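Phycocyanobilin lyase subunit beta (Nostoc sp. PCC 7120, PDB 5N3U) associates with the alpha subunit to form a lyase that is probably required for attaching the bilin chromophore to the phycocyanin alpha chain. Local coordinates at residues Val64-Leu67 and Leu68-Asp72; Ile83-Leu86 and Ala87-Asp91; Leu126-Pro129 and Asp130-Ala134. All coordinates share one frame; numbering follows the deposited sequence.

Interaction 1 (Val64-Leu67 and Leu68-Asp72); sequences VPQL and LTQID
V64 with L68 and Q66 with Q70 are local, four-residue pairings along helix 64-69, a short helix of the HEAT-repeat region whose last turn unwinds into the loop at Q70. L68 N donates to V64 O at 2.9 Å, nearly along the C=O axis (166°). Beside this bond the two apolar side chains run the same way, V64 CG1 touching L68 CD1 at 3.7 Å. Branched V64 is tucked against I89 of the next helix, whereas L68 turns to V97 and to P142 of the alpha subunit. P65 suits the first turn, where a missing N-H costs the helix little. Its carbonyl, however, needs a partner near the helix end, and T69 supplies one: with OG1 held between its own N and carbonyl carbon (chi1 56°), the hydroxyl folds back to donate to P65 O at 2.9 Å. Q66 and Q70 run in the same direction with their amide planes almost perpendicular (85°). Q70 NE2 meets the methylene CG of Q66 at 3.4 Å, so the amide end of Q70 lies against the aliphatic stem of Q66. Replacing Q70 by an alanine would probably open a gap beside Q66 CG and lose the packing on I38 of helix 34-40. Beyond the last regular turn I71 CG1 rests 3.3 Å from L67 O. The T69 hydroxyl thus reinforces P65 O, whose N-H bond from T69 is weak, and a water donates to both L67 O and Q70 O where the helical pattern ends.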
loop_
_atom_site.group_PDB
_atom_site.type_symbol
_atom_site.label_atom_id
_atom_site.label_comp_id
_atom_site.label_asym_id
_atom_site.label_seq_id
_atom_site.Cartn_x
_atom_site.Cartn_y
_atom_site.Cartn_z
ATOM N N VAL B 64 -24.768 2.111 -9.875
ATOM C CA VAL B 64 -23.508 2.363 -10.563
ATOM C C VAL B 64 -22.975 3.800 -10.377
ATOM O O VAL B 64 -21.833 3.918 -10.048
ATOM C CB VAL B 64 -23.580 1.939 -12.045
ATOM C CG1 VAL B 64 -22.372 2.453 -12.805
ATOM C CG2 VAL B 64 -23.657 0.482 -12.086
ATOM N N PRO B 65 -23.789 4.873 -10.505
ATOM C CA PRO B 65 -23.270 6.205 -10.323
ATOM C C PRO B 65 -22.605 6.461 -8.970
ATOM O O PRO B 65 -21.538 7.118 -8.885
ATOM C CB PRO B 65 -24.540 7.094 -10.449
ATOM C CG PRO B 65 -25.316 6.386 -11.470
ATOM C CD PRO B 65 -25.153 4.920 -11.078
ATOM N N GLN B 66 -23.243 6.010 -7.903
ATOM C CA GLN B 66 -22.634 6.160 -6.577
ATOM C C GLN B 66 -21.439 5.250 -6.382
ATOM O O GLN B 66 -20.415 5.671 -5.793
ATOM C CB GLN B 66 -23.689 5.938 -5.496
ATOM C CG GLN B 66 -24.554 7.215 -5.298
ATOM C CD GLN B 66 -25.801 6.889 -4.550
ATOM O OE1 GLN B 66 -26.596 6.088 -5.024
ATOM N NE2 GLN B 66 -25.966 7.442 -3.375
ATOM N N LEU B 67 -21.524 4.021 -6.844
ATOM C CA LEU B 67 -20.288 3.206 -6.831
ATOM C C LEU B 67 -19.132 3.907 -7.547
ATOM O O LEU B 67 -18.039 3.918 -7.043
ATOM C CB LEU B 67 -20.490 1.908 -7.447
ATOM C CG LEU B 67 -21.223 0.860 -6.595
ATOM C CD1 LEU B 67 -21.753 -0.210 -7.509
ATOM C CD2 LEU B 67 -20.301 0.221 -5.566
ATOM N N LEU B 68 -19.356 4.518 -8.712
ATOM C CA LEU B 68 -18.267 5.200 -9.431
ATOM C C LEU B 68 -17.688 6.424 -8.744
ATOM O O LEU B 68 -16.536 6.729 -9.020
ATOM C CB LEU B 68 -18.642 5.667 -10.830
ATOM C CG LEU B 68 -19.029 4.589 -11.778
ATOM C CD1 LEU B 68 -19.732 5.093 -13.054
ATOM C CD2 LEU B 68 -17.895 3.731 -12.125
ATOM N N THR B 69 -18.454 7.139 -7.942
ATOM C CA THR B 69 -18.033 8.374 -7.358
ATOM C C THR B 69 -17.798 8.268 -5.855
ATOM O O THR B 69 -17.469 9.256 -5.239
ATOM C CB THR B 69 -19.081 9.485 -7.572
ATOM O OG1 THR B 69 -20.336 9.069 -7.059
ATOM C CG2 THR B 69 -19.269 9.763 -9.072
ATOM N N GLN B 70 -17.947 7.088 -5.267
ATOM C CA GLN B 70 -17.645 6.885 -3.822
ATOM C C GLN B 70 -16.623 5.769 -3.679
ATOM O O GLN B 70 -16.815 4.818 -2.891
ATOM C CB GLN B 70 -18.916 6.521 -3.045
ATOM C CG GLN B 70 -19.871 7.720 -3.078
ATOM C CD GLN B 70 -21.252 7.450 -2.469
ATOM O OE1 GLN B 70 -21.428 6.551 -1.665
ATOM N NE2 GLN B 70 -22.249 8.189 -2.936
ATOM N N ILE B 71 -15.549 5.853 -4.477
ATOM C CA ILE B 71 -14.479 4.887 -4.412
ATOM C C ILE B 71 -13.510 5.372 -3.325
ATOM O O ILE B 71 -13.124 6.543 -3.295
ATOM C CB ILE B 71 -13.779 4.722 -5.730
ATOM C CG1 ILE B 71 -14.738 4.036 -6.673
ATOM C CG2 ILE B 71 -12.539 3.845 -5.550
ATOM C CD1 ILE B 71 -14.256 4.020 -8.073
ATOM N N ASP B 72 -13.130 4.455 -2.431
ATOM C CA ASP B 72 -12.200 4.799 -1.351
ATOM C C ASP B 72 -10.750 4.716 -1.928
ATOM O O ASP B 72 -10.147 3.637 -1.999
ATOM C CB ASP B 72 -12.359 3.880 -0.164
ATOM C CG ASP B 72 -11.662 4.395 1.099
ATOM O OD1 ASP B 72 -10.691 5.184 0.998
ATOM O OD2 ASP B 72 -12.065 3.949 2.200
HETATM O O HOH W 1 -17.669 2.698 -4.506
#

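Interaction 2 (Ile83-Leu86 and Ala87-Asp91); sequences IRTL and AAIAD
I83 to A87, R84 to A88, T85 to I89 and L86 to A90 form the four successive alpha-helical bonds that finish helix 76-89 within the HEAT-repeat region. The bond from I89 N to T85 O, at 2.9 Å, is nearly axial to its carbonyl. I89 sends CG1 away from its own carbonyl carbon (chi1 -65°) and back along the helix, bringing it to 3.3 Å from T85 O. Small A87 and A88 keep their methyls close to the backbone, A87 CB standing 3.4 Å from I83 O. Outward from this turn, I83 packs on V110, A113 and A114 of helix 108-118. T85, buried, joins its OG1 to S53 OG and to Y81 O, which satisfies a hydroxyl among apolar neighbours. R84 reaches the protein partner instead, its NE donating to L276 O of the alpha subunit. D91 pairs with R93, whose positive charge probably eases the closeness of E61. The helix stops at A90, where phi turns positive (67°), a left-handed conformation that alanine's single methyl tolerates better than a branched side chain would. Past it, one water donates to L86 O at 2.8 Å and to D91 O at 3.0 Å.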
loop_
_atom_site.group_PDB
_atom_site.type_symbol
_atom_site.label_atom_id
_atom_site.label_comp_id
_atom_site.label_asym_id
_atom_site.label_seq_id
_atom_site.Cartn_x
_atom_site.Cartn_y
_atom_site.Cartn_z
ATOM N N ILE B 83 -14.541 -2.112 -6.937
ATOM C CA ILE B 83 -14.206 -2.539 -8.271
ATOM C C ILE B 83 -14.848 -3.887 -8.588
ATOM O O ILE B 83 -15.313 -4.115 -9.688
ATOM C CB ILE B 83 -12.718 -2.610 -8.467
ATOM C CG1 ILE B 83 -12.073 -1.221 -8.211
ATOM C CG2 ILE B 83 -12.442 -3.140 -9.878
ATOM C CD1 ILE B 83 -12.591 -0.128 -9.099
ATOM N N ARG B 84 -14.805 -4.819 -7.636
ATOM C CA ARG B 84 -15.433 -6.104 -7.836
ATOM C C ARG B 84 -16.980 -5.991 -8.080
ATOM O O ARG B 84 -17.560 -6.708 -8.886
ATOM C CB ARG B 84 -15.108 -7.053 -6.687
ATOM C CG ARG B 84 -15.447 -8.530 -6.995
ATOM C CD ARG B 84 -14.834 -9.535 -6.003
ATOM N NE ARG B 84 -13.456 -9.177 -5.603
ATOM C CZ ARG B 84 -13.058 -8.641 -4.450
ATOM N NH1 ARG B 84 -13.901 -8.295 -3.510
ATOM N NH2 ARG B 84 -11.760 -8.398 -4.251
ATOM N N THR B 85 -17.605 -5.109 -7.354
ATOM C CA THR B 85 -18.991 -4.877 -7.419
ATOM C C THR B 85 -19.349 -4.247 -8.739
ATOM O O THR B 85 -20.273 -4.722 -9.438
ATOM C CB THR B 85 -19.406 -3.979 -6.297
ATOM O OG1 THR B 85 -19.060 -4.593 -5.059
ATOM C CG2 THR B 85 -20.861 -3.745 -6.307
ATOM N N LEU B 86 -18.622 -3.230 -9.152
ATOM C CA LEU B 86 -18.794 -2.708 -10.519
ATOM C C LEU B 86 -18.590 -3.715 -11.592
ATOM O O LEU B 86 -19.354 -3.734 -12.573
ATOM C CB LEU B 86 -17.826 -1.521 -10.760
ATOM C CG LEU B 86 -18.172 -0.295 -10.057
ATOM C CD1 LEU B 86 -16.967 0.632 -9.861
ATOM C CD2 LEU B 86 -19.373 0.374 -10.706
ATOM N N ALA B 87 -17.576 -4.577 -11.455
ATOM C CA ALA B 87 -17.307 -5.587 -12.440
ATOM C C ALA B 87 -18.514 -6.575 -12.489
ATOM O O ALA B 87 -18.947 -6.927 -13.547
ATOM C CB ALA B 87 -16.022 -6.396 -12.110
ATOM N N ALA B 88 -19.050 -6.958 -11.345
ATOM C CA ALA B 88 -20.187 -7.927 -11.314
ATOM C C ALA B 88 -21.483 -7.321 -11.865
ATOM O O ALA B 88 -22.268 -8.021 -12.525
ATOM C CB ALA B 88 -20.425 -8.336 -9.871
ATOM N N ILE B 89 -21.720 -6.037 -11.617
ATOM C CA ILE B 89 -22.865 -5.337 -12.200
ATOM C C ILE B 89 -22.690 -5.244 -13.707
ATOM O O ILE B 89 -23.667 -5.372 -14.441
ATOM C CB ILE B 89 -23.092 -3.972 -11.621
ATOM C CG1 ILE B 89 -23.466 -4.107 -10.171
ATOM C CG2 ILE B 89 -24.247 -3.249 -12.355
ATOM C CD1 ILE B 89 -23.555 -2.831 -9.418
ATOM N N ALA B 90 -21.455 -5.016 -14.172
ATOM C CA ALA B 90 -21.082 -5.055 -15.577
ATOM C C ALA B 90 -21.698 -3.932 -16.456
ATOM O O ALA B 90 -21.826 -4.091 -17.657
ATOM C CB ALA B 90 -21.416 -6.439 -16.144
ATOM N N ASP B 91 -22.100 -2.836 -15.852
ATOM C CA ASP B 91 -22.561 -1.667 -16.562
ATOM C C ASP B 91 -21.312 -1.052 -17.200
ATOM O O ASP B 91 -20.360 -0.673 -16.523
ATOM C CB ASP B 91 -23.250 -0.748 -15.567
ATOM C CG ASP B 91 -23.795 0.548 -16.151
ATOM O OD1 ASP B 91 -23.192 1.234 -16.991
ATOM O OD2 ASP B 91 -24.829 1.019 -15.634
HETATM O O HOH W 2 -20.639 -1.553 -13.709
#

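Interaction 3 (Leu126-Pro129 and Asp130-Ala134)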
loop_
_atom_site.group_PDB
_atom_site.type_symbol
_atom_site.label_atom_id
_atom_site.label_comp_id
_atom_site.label_asym_id
_atom_site.label_seq_id
_atom_site.Cartn_x
_atom_site.Cartn_y
_atom_site.Cartn_z
ATOM N N LEU B 126 -24.206 0.759 -24.252
ATOM C CA LEU B 126 -23.700 2.037 -24.656
ATOM C C LEU B 126 -24.271 2.440 -26.030
ATOM O O LEU B 126 -24.396 1.624 -26.920
ATOM C CB LEU B 126 -22.233 1.995 -24.805
ATOM C CG LEU B 126 -21.466 1.745 -23.502
ATOM C CD1 LEU B 126 -19.993 1.559 -23.828
ATOM C CD2 LEU B 126 -21.765 2.804 -22.455
ATOM N N GLU B 127 -24.504 3.719 -26.172
ATOM C CA GLU B 127 -25.025 4.299 -27.391
ATOM C C GLU B 127 -23.967 4.202 -28.487
ATOM O O GLU B 127 -22.788 4.584 -28.317
ATOM C CB GLU B 127 -25.475 5.751 -27.088
ATOM C CG GLU B 127 -26.007 6.492 -28.287
ATOM C CD GLU B 127 -26.746 7.824 -27.944
ATOM O OE1 GLU B 127 -26.572 8.374 -26.828
ATOM O OE2 GLU B 127 -27.517 8.333 -28.808
ATOM N N PHE B 128 -24.406 3.742 -29.642
ATOM C CA PHE B 128 -23.559 3.514 -30.804
ATOM C C PHE B 128 -22.851 4.801 -31.200
ATOM O O PHE B 128 -23.465 5.884 -31.193
ATOM C CB PHE B 128 -24.410 2.992 -31.941
ATOM C CG PHE B 128 -23.687 2.754 -33.179
ATOM C CD1 PHE B 128 -23.358 3.809 -33.994
ATOM C CD2 PHE B 128 -23.295 1.468 -33.535
ATOM C CE1 PHE B 128 -22.579 3.637 -35.131
ATOM C CE2 PHE B 128 -22.545 1.268 -34.701
ATOM C CZ PHE B 128 -22.196 2.345 -35.487
ATOM N N PRO B 129 -21.591 4.698 -31.568
ATOM C CA PRO B 129 -20.731 3.508 -31.658
ATOM C C PRO B 129 -19.836 3.255 -30.409
ATOM O O PRO B 129 -18.906 2.519 -30.522
ATOM C CB PRO B 129 -19.822 3.860 -32.786
ATOM C CG PRO B 129 -19.617 5.317 -32.592
ATOM C CD PRO B 129 -20.793 5.895 -31.839
ATOM N N ASP B 130 -20.119 3.871 -29.274
ATOM C CA ASP B 130 -19.317 3.577 -28.014
ATOM C C ASP B 130 -19.400 2.080 -27.708
ATOM O O ASP B 130 -18.532 1.536 -27.070
ATOM C CB ASP B 130 -19.890 4.409 -26.864
ATOM C CG ASP B 130 -19.460 5.823 -26.941
ATOM O OD1 ASP B 130 -18.552 6.043 -27.738
ATOM O OD2 ASP B 130 -19.967 6.722 -26.197
ATOM N N ASN B 131 -20.476 1.384 -28.119
ATOM C CA ASN B 131 -20.537 -0.065 -27.928
ATOM C C ASN B 131 -19.446 -0.838 -28.676
ATOM O O ASN B 131 -19.084 -1.932 -28.286
ATOM C CB ASN B 131 -21.924 -0.602 -28.317
ATOM C CG ASN B 131 -22.174 -0.389 -29.788
ATOM O OD1 ASN B 131 -21.993 0.717 -30.291
ATOM N ND2 ASN B 131 -22.481 -1.446 -30.486
ATOM N N GLN B 132 -18.823 -0.231 -29.664
ATOM C CA GLN B 132 -17.690 -0.796 -30.360
ATOM C C GLN B 132 -16.360 -0.285 -29.822
ATOM O O GLN B 132 -15.401 -1.038 -29.703
ATOM C CB GLN B 132 -17.798 -0.443 -31.872
ATOM C CG GLN B 132 -18.998 -1.180 -32.470
ATOM C CD GLN B 132 -19.265 -0.809 -33.943
ATOM O OE1 GLN B 132 -18.614 0.055 -34.511
ATOM N NE2 GLN B 132 -20.246 -1.455 -34.536
ATOM N N THR B 133 -16.290 1.005 -29.539
ATOM C CA THR B 133 -15.078 1.661 -29.040
ATOM C C THR B 133 -14.731 1.085 -27.609
ATOM O O THR B 133 -13.625 0.848 -27.271
ATOM C CB THR B 133 -15.378 3.197 -28.823
ATOM O OG1 THR B 133 -15.808 3.764 -30.031
ATOM C CG2 THR B 133 -14.157 4.004 -28.329
ATOM N N ALA B 134 -15.698 1.008 -26.776
ATOM C CA ALA B 134 -15.425 0.645 -25.420
ATOM C C ALA B 134 -14.648 -0.701 -25.264
ATOM O O ALA B 134 -13.642 -0.766 -24.514
ATOM C CB ALA B 134 -16.687 0.603 -24.667
#
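E127 O accepts D130 N at 2.9 Å across a turn whose F128-P129 peptide is cis, and P129 O then accepts the amides of Q132 and T133 in the first turn of helix 130-145. Two backbone donors grip that oxygen: T133 N approaches in the carbonyl plane at 3.2 Å, while Q132 N sits above it; the hydroxyl of T133 adds a weak third bond. Proline fits the turn because it accepts the cis peptide far more readily than other residues, and its CB lies over one face of the F128 ring, 3.6 Å above the plane and offset toward the rim. N131 and Q132 meet the same aromatic obliquely. Q132 NE2 lies 3.6 Å from F128 CE2, the amide and ring planes 72° apart. N131 places its CG between its own N and carbonyl carbon (chi1 64°), which swings the amide back over the turn until OD1 stands 3.2 Å from F128 CA. L126, whose long apolar branch can reach the helix, lays CD1 against A134 CB at 3.5 Å and beside D130 O. D130 occupies the first position of the helix, where an acid would probably be favoured by the helix dipole; its OD2 accepts L68 N of the alpha subunit, and E67 of that subunit packs on L126, D130 and A134. The whole is a type VI (cis-proline) turn leading straight into a HEAT-repeat helix, with P129 at the N-cap position, its carbonyl accepting the first i+4 bond of the helix.

Overall arrangement
From the N terminus the three contacts come in series, without nesting or crossing, and all lie within the HEAT-repeat range. Interaction 1 spans the whole short helix 64-69 and its exit; interaction 2 lies at the C-terminal end of helix 76-89, the next helix along the chain. These two touch: L67 CD1 packs on I89 CD1 at 3.7 Å and V64 CG2 on D91 CB at 3.7 Å, so the short helix packs along the C-terminal turn of the next one and the residues after it. Interaction 3 comes after helix 108-118, closing a tight turn at the start of helix 130-145. Its centre is 18 Å from that of interaction 2, nearest atoms about 6 Å apart. Each of the three also reaches the alpha subunit.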